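Local coordinates for protein methylocystis parvus OBBP MbnE (Methylocystis parvus OBBP, PDB 5ICQ) that probably binds the copper-chelating peptide methanobactin in the periplasm and takes part in its uptake as a family 5 solute-binding protein, at residues Asp435-Met438 against Pro443-Phe446; Arg457-Tyr462 against Val473-Val478; Gly189-Pro194 against Ser543-Glu548. All blocks are in the same frame, centred on the assembly; numbering follows the deposited sequence.

Contact 1: Asp435-Met438 against Pro443-Phe446; sequences DRLM and PFSF
Leu437 and Phe444 are joined by one backbone hydrogen bond between two antiparallel segments. Phe444 N donates to Leu437 O over 2.7 Å, and the N-H...O angle of 148° shows a moderate bend. The same oxygen also receives a CA-H...O contact from Pro443, with CA 3.4 Å from Leu437 O. Met438 and Pro443 form an antiparallel non-hydrogen-bonded pair with CA atoms 4.5 Å apart.

Met438 and Pro443 place their side chains on the same face of the sheet. The Met438 chain bends at chi2 (-66°) and chi3 (-72°), and this folding carries its end back over the proline. Its SD lies 3.8 Å from Pro443 N, and its CE is 4.2 Å from Pro443 CD. Arg436 runs alongside the proline ring and points the same way. Its CD touches Pro443 CB at 3.9 Å, so the contact is made by the aliphatic part of the chain. The guanidinium turns one face to the carboxylate of Asp435. Asp435 OD1 stands far from the plane of that group, so its salt bridge to Arg436 NH2 is electrostatic and not a directed hydrogen bond.

Leu437 and Phe444 are buried and lie side by side. Leu437 CD2 meets Phe444 CB at 4.0 Å. Beyond CB the Phe444 side chain turns off from segment 435-438, and its ring meets Phe342 edge-to-face. Leu437 and Phe444 also bond through their backbones to Gly470 and Glu472 respectively. This is a beta hairpin of strands 437-439 and 442-450, within a mixed sheet where 442-450 runs parallel to 472-477.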
ATOM      1  N   ASP A 435     -13.346  28.778 -31.150  1.00 43.49           N
ATOM      2  CA  ASP A 435     -13.126  27.364 -30.922  1.00 42.47           C
ATOM      3  C   ASP A 435     -12.332  27.109 -29.649  1.00 27.00           C
ATOM      4  O   ASP A 435     -11.847  25.992 -29.448  1.00 33.14           O
ATOM      5  CB  ASP A 435     -12.393  26.758 -32.116  1.00 53.62           C
ATOM      6  CG  ASP A 435     -11.073  27.452 -32.382  1.00 65.31           C
ATOM      7  OD1 ASP A 435     -11.091  28.628 -32.802  1.00 68.14           O
ATOM      8  OD2 ASP A 435     -10.019  26.830 -32.152  1.00 70.23           O
ATOM      9  N   ARG A 436     -12.167  28.120 -28.794  1.00 19.40           N
ATOM     10  CA  ARG A 436     -11.254  28.019 -27.661  1.00 20.41           C
ATOM     11  C   ARG A 436     -11.934  28.417 -26.362  1.00 26.32           C
ATOM     12  O   ARG A 436     -12.641  29.428 -26.301  1.00 25.94           O
ATOM     13  CB  ARG A 436     -10.019  28.905 -27.862  1.00 27.70           C
ATOM     14  CG  ARG A 436      -9.137  28.503 -29.028  1.00 38.36           C
ATOM     15  CD  ARG A 436      -8.180  29.629 -29.391  1.00 52.51           C
ATOM     16  NE  ARG A 436      -8.194  29.913 -30.823  1.00 65.52           N
ATOM     17  CZ  ARG A 436      -9.155  30.593 -31.444  1.00 72.52           C
ATOM     18  NH1 ARG A 436     -10.194  31.060 -30.760  1.00 72.82           N
ATOM     19  NH2 ARG A 436      -9.084  30.802 -32.754  1.00 72.13           N
ATOM     20  N   LEU A 437     -11.692  27.628 -25.321  1.00 16.22           N
ATOM     21  CA  LEU A 437     -12.056  28.028 -23.968  1.00 15.57           C
ATOM     22  C   LEU A 437     -11.139  29.156 -23.504  1.00 19.23           C
ATOM     23  O   LEU A 437      -9.914  29.030 -23.565  1.00 16.59           O
ATOM     24  CB  LEU A 437     -11.939  26.837 -23.020  1.00 14.96           C
ATOM     25  CG  LEU A 437     -12.429  27.127 -21.605  1.00 13.74           C
ATOM     26  CD1 LEU A 437     -13.951  27.126 -21.605  1.00 12.12           C
ATOM     27  CD2 LEU A 437     -11.861  26.101 -20.616  1.00 14.13           C
ATOM     28  N   MET A 438     -11.722  30.251 -23.022  1.00 15.80           N
ATOM     29  CA  MET A 438     -10.951  31.413 -22.598  1.00 21.15           C
ATOM     30  C   MET A 438     -10.968  31.532 -21.080  1.00 20.28           C
ATOM     31  O   MET A 438     -12.020  31.378 -20.450  1.00 22.22           O
ATOM     32  CB  MET A 438     -11.507  32.702 -23.219  1.00 25.04           C
ATOM     33  CG  MET A 438     -11.626  32.669 -24.734  1.00 23.25           C
ATOM     34  SD  MET A 438     -10.034  32.561 -25.575  1.00 27.40           S
ATOM     35  CE  MET A 438      -9.372  34.206 -25.321  1.00 26.61           C
ATOM     36  N   PRO A 443      -6.516  31.867 -24.315  1.00 21.31           N
ATOM     37  CA  PRO A 443      -6.998  30.500 -24.555  1.00 21.29           C
ATOM     38  C   PRO A 443      -6.436  29.541 -23.515  1.00 19.41           C
ATOM     39  O   PRO A 443      -5.289  29.672 -23.081  1.00 16.34           O
ATOM     40  CB  PRO A 443      -6.473  30.172 -25.959  1.00 31.00           C
ATOM     41  CG  PRO A 443      -5.999  31.480 -26.538  1.00 26.74           C
ATOM     42  CD  PRO A 443      -5.604  32.325 -25.376  1.00 23.95           C
ATOM     43  N   PHE A 444      -7.258  28.581 -23.100  1.00 13.96           N
ATOM     44  CA  PHE A 444      -6.835  27.668 -22.041  1.00 14.48           C
ATOM     45  C   PHE A 444      -5.972  26.566 -22.649  1.00 11.57           C
ATOM     46  O   PHE A 444      -6.405  25.876 -23.586  1.00 12.34           O
ATOM     47  CB  PHE A 444      -8.037  27.066 -21.308  1.00 14.99           C
ATOM     48  CG  PHE A 444      -7.691  26.521 -19.943  1.00 12.77           C
ATOM     49  CD1 PHE A 444      -6.955  25.350 -19.811  1.00 10.71           C
ATOM     50  CD2 PHE A 444      -8.061  27.210 -18.793  1.00 12.74           C
ATOM     51  CE1 PHE A 444      -6.614  24.853 -18.563  1.00 13.16           C
ATOM     52  CE2 PHE A 444      -7.721  26.721 -17.533  1.00 14.86           C
ATOM     53  CZ  PHE A 444      -6.996  25.539 -17.422  1.00 10.16           C
ATOM     54  N   SER A 445      -4.753  26.405 -22.133  1.00 10.99           N
ATOM     55  CA  SER A 445      -3.919  25.299 -22.581  1.00 14.44           C
ATOM     56  C   SER A 445      -2.994  24.860 -21.453  1.00 16.97           C
ATOM     57  O   SER A 445      -2.616  25.656 -20.590  1.00 14.64           O
ATOM     58  CB  SER A 445      -3.115  25.662 -23.838  1.00 28.55           C
ATOM     59  OG  SER A 445      -2.017  26.475 -23.533  1.00 29.96           O
ATOM     60  N   PHE A 446      -2.650  23.575 -21.459  1.00  9.99           N
ATOM     61  CA  PHE A 446      -1.798  23.034 -20.408  1.00  9.03           C
ATOM     62  C   PHE A 446      -1.124  21.771 -20.915  1.00 12.31           C
ATOM     63  O   PHE A 446      -1.444  21.254 -21.986  1.00 13.52           O
ATOM     64  CB  PHE A 446      -2.584  22.773 -19.112  1.00  8.00           C
ATOM     65  CG  PHE A 446      -3.529  21.577 -19.151  1.00 11.85           C
ATOM     66  CD1 PHE A 446      -4.813  21.703 -19.658  1.00  9.06           C
ATOM     67  CD2 PHE A 446      -3.144  20.347 -18.621  1.00 11.48           C
ATOM     68  CE1 PHE A 446      -5.692  20.623 -19.661  1.00  9.35           C
ATOM     69  CE2 PHE A 446      -4.014  19.248 -18.627  1.00 11.51           C
ATOM     70  CZ  PHE A 446      -5.295  19.389 -19.144  1.00  7.71           C
TER

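Contact 2: Arg457-Tyr462 against Val473-Val478; sequences RLALAY and VRVRLV
Val475 has CG1 anti to the backbone N (chi1 177°), which leaves CG2 beside that N, and both methyls reach Ala459. Leu460 has CG beside its own backbone N (chi1 -72°), and its CD2 bends in toward the same valine. The contact belongs to a beta-alpha-beta unit. Strand 442-450 leads into helix 453-467, which returns the chain to strand 472-477, parallel to the first.

The side chains meet through apolar atoms, and no hydrogen bond crosses. Val475 CG2 also rests on the Ala459 carbonyl group. Ala459 points toward the strand, and Ala459 CA is 6.4 Å from Val475 CA, a close approach consistent with its small side chain. Its CB stands 3.7 Å from Val475 CG1. Leu460 does not start out toward the strand, but its end swings in and crosses the valine at a slant. Val475 is therefore touched by two successive helix residues. Glu456 and Ala463 of the same helix also touch it. Ala463 and Leu466 meet Val473, two residues earlier on the same face of the strand. Tyr462, on the same helix, bonds through OH to Phe342 O.

At the more exposed side of the contact, Leu460 CD2 lies 3.9 Å from Val475 CB.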
ATOM      1  N   ARG A 457      -0.708   7.110 -23.701  1.00 11.59           N
ATOM      2  CA  ARG A 457      -1.963   6.798 -24.387  1.00  8.58           C
ATOM      3  C   ARG A 457      -3.168   7.267 -23.585  1.00  8.32           C
ATOM      4  O   ARG A 457      -4.137   7.780 -24.159  1.00  8.24           O
ATOM      5  CB  ARG A 457      -2.087   5.298 -24.647  1.00 12.88           C
ATOM      6  CG  ARG A 457      -1.016   4.731 -25.542  1.00 23.38           C
ATOM      7  CD  ARG A 457      -1.320   3.291 -25.858  1.00 36.58           C
ATOM      8  NE  ARG A 457      -0.151   2.445 -25.671  1.00 47.61           N
ATOM      9  CZ  ARG A 457       0.946   2.505 -26.417  1.00 54.87           C
ATOM     10  NH1 ARG A 457       1.052   3.382 -27.413  1.00 51.36           N
ATOM     11  NH2 ARG A 457       1.950   1.686 -26.158  1.00 59.18           N
ATOM     12  N   LEU A 458      -3.136   7.078 -22.262  1.00  7.65           N
ATOM     13  CA  LEU A 458      -4.216   7.595 -21.421  1.00  8.67           C
ATOM     14  C   LEU A 458      -4.332   9.108 -21.554  1.00 10.32           C
ATOM     15  O   LEU A 458      -5.437   9.655 -21.648  1.00  8.81           O
ATOM     16  CB  LEU A 458      -3.967   7.219 -19.959  1.00  6.04           C
ATOM     17  CG  LEU A 458      -4.064   5.753 -19.548  1.00 17.44           C
ATOM     18  CD1 LEU A 458      -3.744   5.592 -18.050  1.00 16.43           C
ATOM     19  CD2 LEU A 458      -5.469   5.246 -19.849  1.00 19.16           C
ATOM     20  N   ALA A 459      -3.197   9.803 -21.540  1.00  8.75           N
ATOM     21  CA  ALA A 459      -3.230  11.260 -21.587  1.00  7.20           C
ATOM     22  C   ALA A 459      -3.683  11.761 -22.952  1.00  5.59           C
ATOM     23  O   ALA A 459      -4.380  12.784 -23.046  1.00  9.58           O
ATOM     24  CB  ALA A 459      -1.849  11.820 -21.228  1.00  8.79           C
ATOM     25  N   LEU A 460      -3.292  11.058 -24.022  1.00  5.42           N
ATOM     26  CA  LEU A 460      -3.716  11.446 -25.366  1.00  9.80           C
ATOM     27  C   LEU A 460      -5.218  11.268 -25.539  1.00 10.32           C
ATOM     28  O   LEU A 460      -5.868  12.055 -26.237  1.00  8.06           O
ATOM     29  CB  LEU A 460      -2.953  10.623 -26.413  1.00  9.06           C
ATOM     30  CG  LEU A 460      -1.472  10.987 -26.579  1.00  9.35           C
ATOM     31  CD1 LEU A 460      -0.719   9.931 -27.404  1.00 10.88           C
ATOM     32  CD2 LEU A 460      -1.350  12.373 -27.257  1.00  8.15           C
ATOM     33  N   ALA A 461      -5.783  10.218 -24.942  1.00  7.41           N
ATOM     34  CA  ALA A 461      -7.235  10.061 -24.988  1.00 10.96           C
ATOM     35  C   ALA A 461      -7.920  11.218 -24.277  1.00 11.40           C
ATOM     36  O   ALA A 461      -8.878  11.811 -24.794  1.00  9.81           O
ATOM     37  CB  ALA A 461      -7.634   8.719 -24.364  1.00 11.67           C
ATOM     38  N   TYR A 462      -7.431  11.557 -23.084  1.00 10.36           N
ATOM     39  CA  TYR A 462      -7.977  12.680 -22.333  1.00  8.56           C
ATOM     40  C   TYR A 462      -7.823  13.980 -23.107  1.00 10.65           C
ATOM     41  O   TYR A 462      -8.755  14.794 -23.159  1.00  9.91           O
ATOM     42  CB  TYR A 462      -7.274  12.758 -20.975  1.00  6.03           C
ATOM     43  CG  TYR A 462      -7.916  13.657 -19.923  1.00  7.60           C
ATOM     44  CD1 TYR A 462      -9.262  14.007 -19.984  1.00  9.39           C
ATOM     45  CD2 TYR A 462      -7.158  14.124 -18.843  1.00  8.27           C
ATOM     46  CE1 TYR A 462      -9.845  14.816 -18.991  1.00  7.61           C
ATOM     47  CE2 TYR A 462      -7.720  14.914 -17.858  1.00 13.72           C
ATOM     48  CZ  TYR A 462      -9.059  15.265 -17.941  1.00 10.94           C
ATOM     49  OH  TYR A 462      -9.603  16.068 -16.963  1.00 11.73           O
ATOM     50  N   VAL A 473      -4.385  20.662 -25.015  1.00 11.33           N
ATOM     51  CA  VAL A 473      -3.646  19.821 -24.071  1.00  8.54           C
ATOM     52  C   VAL A 473      -2.438  19.236 -24.785  1.00 12.77           C
ATOM     53  O   VAL A 473      -2.591  18.488 -25.756  1.00 12.56           O
ATOM     54  CB  VAL A 473      -4.516  18.696 -23.497  1.00 10.59           C
ATOM     55  CG1 VAL A 473      -3.733  17.928 -22.418  1.00 12.20           C
ATOM     56  CG2 VAL A 473      -5.843  19.252 -22.942  1.00 10.91           C
ATOM     57  N   ARG A 474      -1.243  19.547 -24.299  1.00  9.21           N
ATOM     58  CA  ARG A 474      -0.030  18.952 -24.835  1.00  9.44           C
ATOM     59  C   ARG A 474       0.408  17.790 -23.951  1.00 10.98           C
ATOM     60  O   ARG A 474       0.552  17.952 -22.735  1.00 13.67           O
ATOM     61  CB  ARG A 474       1.068  20.012 -24.925  1.00 15.94           C
ATOM     62  CG  ARG A 474       0.620  21.224 -25.734  1.00 28.68           C
ATOM     63  CD  ARG A 474       1.372  22.499 -25.376  1.00 43.15           C
ATOM     64  NE  ARG A 474       0.722  23.264 -24.309  1.00 48.74           N
ATOM     65  CZ  ARG A 474       1.323  23.623 -23.179  1.00 44.15           C
ATOM     66  NH1 ARG A 474       2.587  23.287 -22.962  1.00 48.08           N
ATOM     67  NH2 ARG A 474       0.669  24.326 -22.267  1.00 36.64           N
ATOM     68  N   VAL A 475       0.620  16.625 -24.556  1.00  8.15           N
ATOM     69  CA  VAL A 475       1.055  15.434 -23.824  1.00  6.70           C
ATOM     70  C   VAL A 475       2.540  15.259 -24.103  1.00 15.33           C
ATOM     71  O   VAL A 475       2.938  15.079 -25.262  1.00 15.39           O
ATOM     72  CB  VAL A 475       0.256  14.189 -24.245  1.00  8.43           C
ATOM     73  CG1 VAL A 475       0.771  12.923 -23.525  1.00  9.69           C
ATOM     74  CG2 VAL A 475      -1.224  14.394 -23.958  1.00  6.49           C
ATOM     75  N   ARG A 476       3.373  15.330 -23.064  1.00 10.22           N
ATOM     76  CA  ARG A 476       4.818  15.229 -23.268  1.00 13.09           C
ATOM     77  C   ARG A 476       5.410  14.105 -22.433  1.00 14.91           C
ATOM     78  O   ARG A 476       5.354  14.133 -21.195  1.00  9.51           O
ATOM     79  CB  ARG A 476       5.527  16.555 -22.977  1.00 20.10           C
ATOM     80  CG  ARG A 476       5.072  17.698 -23.893  1.00 36.82           C
ATOM     81  CD  ARG A 476       5.019  17.313 -25.389  1.00 46.93           C
ATOM     82  NE  ARG A 476       4.417  18.375 -26.212  1.00 46.36           N
ATOM     83  CZ  ARG A 476       3.583  18.198 -27.237  1.00 44.09           C
ATOM     84  NH1 ARG A 476       3.198  16.969 -27.611  1.00 37.12           N
ATOM     85  NH2 ARG A 476       3.108  19.259 -27.878  1.00 36.33           N
ATOM     86  N   LEU A 477       5.988  13.131 -23.127  1.00 11.27           N
ATOM     87  CA  LEU A 477       6.703  12.025 -22.509  1.00 10.54           C
ATOM     88  C   LEU A 477       8.122  12.487 -22.195  1.00 15.40           C
ATOM     89  O   LEU A 477       8.837  12.931 -23.096  1.00 15.59           O
ATOM     90  CB  LEU A 477       6.718  10.843 -23.478  1.00 17.64           C
ATOM     91  CG  LEU A 477       7.605   9.651 -23.152  1.00 27.35           C
ATOM     92  CD1 LEU A 477       7.032   8.956 -21.969  1.00 22.94           C
ATOM     93  CD2 LEU A 477       7.686   8.707 -24.352  1.00 34.24           C
ATOM     94  N   VAL A 478       8.527  12.421 -20.932  1.00 14.95           N
ATOM     95  CA  VAL A 478       9.850  12.912 -20.559  1.00 15.18           C
ATOM     96  C   VAL A 478      10.657  11.754 -19.985  1.00 11.91           C
ATOM     97  O   VAL A 478      10.099  10.798 -19.435  1.00 19.05           O
ATOM     98  CB  VAL A 478       9.773  14.095 -19.570  1.00 21.04           C
ATOM     99  CG1 VAL A 478       8.914  15.213 -20.145  1.00 24.43           C
ATOM    100  CG2 VAL A 478       9.205  13.656 -18.259  1.00 16.09           C
TER

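Contact 3: Gly189-Pro194 against Ser543-Glu548; sequences GDRELP and SARSQE
Arg191 NH2 and Arg545 O are linked by one water molecule. The water accepts from Arg191 NH2 at 2.9 Å, in the plane of the guanidinium. It can donate to Arg545 O at 3.2 Å, though other acceptors compete for its protons.

The two arginines stack. Their guanidinium groups lie 4.2 Å apart between centres, with planes only 14° from parallel. The stack is offset. Arg191 NH1 sits over one face of the Arg545 group, 3.4 Å from Arg545 NE; both are donors, so no hydrogen bond joins them. The Arg191 chain bends at chi3 (55°), while Arg545 is extended from CG to NE, and the two side chains cross at about a right angle. Arg545 CG also lies against the Arg191 group, 3.7 Å from Arg191 CZ.

Arg191 NH1 donates to Pro122 O. Beside Arg191, Asp190 OD1 accepts from Glu192 N at 3.0 Å, a capping bond. The contact thus joins the turn before helix 193-198 to the short link between helices 532-543 and 547-563, where Ser546 is the N-cap.

Two like charges are stacked here. The Pro122 carbonyl and the water, both bound to Arg191, probably offset part of their repulsion.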
ATOM      1  N   GLY A 189       1.537  11.858  21.754  1.00 31.77           N
ATOM      2  CA  GLY A 189       0.184  11.868  21.225  1.00 27.21           C
ATOM      3  C   GLY A 189       0.002  11.147  19.905  1.00 33.42           C
ATOM      4  O   GLY A 189      -0.895  11.506  19.132  1.00 32.76           O
ATOM      5  N   ASP A 190       0.823  10.128  19.622  1.00 27.34           N
ATOM      6  CA  ASP A 190       0.780   9.395  18.352  1.00 24.68           C
ATOM      7  C   ASP A 190       0.275   7.987  18.651  1.00 25.69           C
ATOM      8  O   ASP A 190       1.032   7.137  19.128  1.00 19.17           O
ATOM      9  CB  ASP A 190       2.160   9.377  17.689  1.00 26.09           C
ATOM     10  CG  ASP A 190       2.151   8.749  16.287  1.00 33.35           C
ATOM     11  OD1 ASP A 190       1.301   7.879  15.995  1.00 31.74           O
ATOM     12  OD2 ASP A 190       3.020   9.124  15.471  1.00 36.93           O
ATOM     13  N   ARG A 191      -1.001   7.732  18.357  1.00 21.51           N
ATOM     14  CA  ARG A 191      -1.587   6.453  18.737  1.00 22.47           C
ATOM     15  C   ARG A 191      -1.094   5.294  17.874  1.00 17.65           C
ATOM     16  O   ARG A 191      -1.275   4.136  18.257  1.00 22.14           O
ATOM     17  CB  ARG A 191      -3.110   6.564  18.691  1.00 27.29           C
ATOM     18  CG  ARG A 191      -3.638   7.568  19.721  1.00 30.63           C
ATOM     19  CD  ARG A 191      -5.146   7.548  19.845  1.00 24.98           C
ATOM     20  NE  ARG A 191      -5.668   6.221  20.148  1.00 23.95           N
ATOM     21  CZ  ARG A 191      -5.627   5.647  21.349  1.00 24.19           C
ATOM     22  NH1 ARG A 191      -5.069   6.272  22.381  1.00 26.16           N
ATOM     23  NH2 ARG A 191      -6.140   4.439  21.514  1.00 22.01           N
ATOM     24  N   GLU A 192      -0.475   5.580  16.731  1.00 16.99           N
ATOM     25  CA  GLU A 192       0.089   4.546  15.873  1.00 16.04           C
ATOM     26  C   GLU A 192       1.476   4.100  16.334  1.00 19.44           C
ATOM     27  O   GLU A 192       1.890   2.973  16.032  1.00 16.84           O
ATOM     28  CB  GLU A 192       0.147   5.083  14.444  1.00 25.21           C
ATOM     29  CG  GLU A 192       0.287   4.052  13.352  1.00 30.58           C
ATOM     30  CD  GLU A 192       0.441   4.708  11.994  1.00 46.59           C
ATOM     31  OE1 GLU A 192      -0.113   5.814  11.793  1.00 43.89           O
ATOM     32  OE2 GLU A 192       1.124   4.124  11.129  1.00 57.28           O
ATOM     33  N   LEU A 193       2.182   4.942  17.093  1.00 17.71           N
ATOM     34  CA  LEU A 193       3.578   4.657  17.418  1.00 17.62           C
ATOM     35  C   LEU A 193       3.802   3.326  18.138  1.00 18.62           C
ATOM     36  O   LEU A 193       4.782   2.642  17.797  1.00 17.83           O
ATOM     37  CB  LEU A 193       4.164   5.828  18.222  1.00 15.87           C
ATOM     38  CG  LEU A 193       5.652   5.754  18.568  1.00 17.82           C
ATOM     39  CD1 LEU A 193       6.460   5.566  17.312  1.00 17.73           C
ATOM     40  CD2 LEU A 193       6.084   7.033  19.286  1.00 18.98           C
ATOM     41  N   PRO A 194       2.973   2.892  19.100  1.00 16.77           N
ATOM     42  CA  PRO A 194       3.221   1.577  19.718  1.00 14.89           C
ATOM     43  C   PRO A 194       3.165   0.418  18.741  1.00 15.28           C
ATOM     44  O   PRO A 194       3.916  -0.553  18.914  1.00 12.83           O
ATOM     45  CB  PRO A 194       2.113   1.468  20.773  1.00 19.75           C
ATOM     46  CG  PRO A 194       1.782   2.881  21.110  1.00 17.98           C
ATOM     47  CD  PRO A 194       1.889   3.611  19.799  1.00 21.77           C
ATOM     48  N   SER A 543      -6.881  10.467  15.625  1.00 24.56           N
ATOM     49  CA  SER A 543      -7.219  10.441  17.042  1.00 26.02           C
ATOM     50  C   SER A 543      -8.397   9.538  17.367  1.00 21.02           C
ATOM     51  O   SER A 543      -8.654   9.289  18.547  1.00 24.26           O
ATOM     52  CB  SER A 543      -7.526  11.858  17.533  1.00 28.49           C
ATOM     53  OG  SER A 543      -8.745  12.307  16.969  1.00 30.45           O
ATOM     54  N   ALA A 544      -9.132   9.062  16.362  1.00 18.12           N
ATOM     55  CA  ALA A 544     -10.231   8.137  16.615  1.00 20.34           C
ATOM     56  C   ALA A 544      -9.721   6.941  17.397  1.00 26.68           C
ATOM     57  O   ALA A 544      -8.632   6.432  17.129  1.00 22.23           O
ATOM     58  CB  ALA A 544     -10.844   7.662  15.297  1.00 19.62           C
ATOM     59  N   ARG A 545     -10.503   6.492  18.376  1.00 20.76           N
ATOM     60  CA  ARG A 545     -10.096   5.329  19.153  1.00 22.31           C
ATOM     61  C   ARG A 545     -10.866   4.072  18.782  1.00 20.02           C
ATOM     62  O   ARG A 545     -10.251   3.021  18.577  1.00 26.35           O
ATOM     63  CB  ARG A 545     -10.222   5.619  20.659  1.00 20.52           C
ATOM     64  CG  ARG A 545      -9.206   6.654  21.123  1.00 22.79           C
ATOM     65  CD  ARG A 545      -9.090   6.693  22.623  1.00 30.65           C
ATOM     66  NE  ARG A 545      -8.127   7.690  23.075  1.00 32.27           N
ATOM     67  CZ  ARG A 545      -7.665   7.752  24.320  1.00 40.36           C
ATOM     68  NH1 ARG A 545      -8.083   6.870  25.218  1.00 35.50           N
ATOM     69  NH2 ARG A 545      -6.792   8.689  24.668  1.00 42.30           N
ATOM     70  N   SER A 546     -12.189   4.148  18.672  1.00 20.92           N
ATOM     71  CA  SER A 546     -12.973   2.970  18.332  1.00 18.18           C
ATOM     72  C   SER A 546     -12.969   2.743  16.828  1.00 18.38           C
ATOM     73  O   SER A 546     -12.783   3.672  16.038  1.00 20.46           O
ATOM     74  CB  SER A 546     -14.412   3.111  18.820  1.00 25.31           C
ATOM     75  OG  SER A 546     -15.113   4.063  18.036  1.00 21.77           O
ATOM     76  N   GLN A 547     -13.181   1.488  16.433  1.00 17.19           N
ATOM     77  CA  GLN A 547     -13.218   1.178  15.007  1.00 20.06           C
ATOM     78  C   GLN A 547     -14.360   1.923  14.322  1.00 22.85           C
ATOM     79  O   GLN A 547     -14.222   2.386  13.181  1.00 19.51           O
ATOM     80  CB  GLN A 547     -13.351  -0.334  14.809  1.00 22.41           C
ATOM     81  CG  GLN A 547     -13.179  -0.800  13.371  1.00 25.46           C
ATOM     82  CD  GLN A 547     -11.755  -0.627  12.866  1.00 30.06           C
ATOM     83  OE1 GLN A 547     -10.791  -0.814  13.613  1.00 36.52           O
ATOM     84  NE2 GLN A 547     -11.617  -0.263  11.598  1.00 32.80           N
ATOM     85  N   GLU A 548     -15.490   2.072  15.018  1.00 19.47           N
ATOM     86  CA  GLU A 548     -16.632   2.773  14.440  1.00 20.06           C
ATOM     87  C   GLU A 548     -16.324   4.249  14.231  1.00 16.61           C
ATOM     88  O   GLU A 548     -16.670   4.822  13.186  1.00 20.75           O
ATOM     89  CB  GLU A 548     -17.858   2.594  15.338  1.00 31.17           C
ATOM     90  CG  GLU A 548     -19.063   3.413  14.918  1.00 46.93           C
ATOM     91  CD  GLU A 548     -20.325   3.039  15.681  1.00 59.38           C
ATOM     92  OE1 GLU A 548     -20.367   1.941  16.281  1.00 56.56           O
ATOM     93  OE2 GLU A 548     -21.277   3.848  15.673  1.00 67.55           O
TER
HETATM   94  O   HOH W   1      -7.159   3.677  18.953  1.00 29.19           O

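Overall arrangement
Contacts 1 and 2 are consecutive parts of one structure. The hairpin of contact 1 continues along strand 442-450 into helix 453-467, the helix of contact 2. Their centres are about 17 Å apart, and they touch directly. Phe446 O probably accepts a hydrogen bond from Arg474 N at 2.9 Å, and Phe446 CE1 packs on Val473 CG2 at 3.6 Å. Contact 3 is remote, with its centre about 47 Å from that of contact 1 and about 42 Å from that of contact 2. It joins positions 349 residues apart, and both other contacts lie within that loop. Contacts 2 and 3 are on opposite sides of the chain's centre.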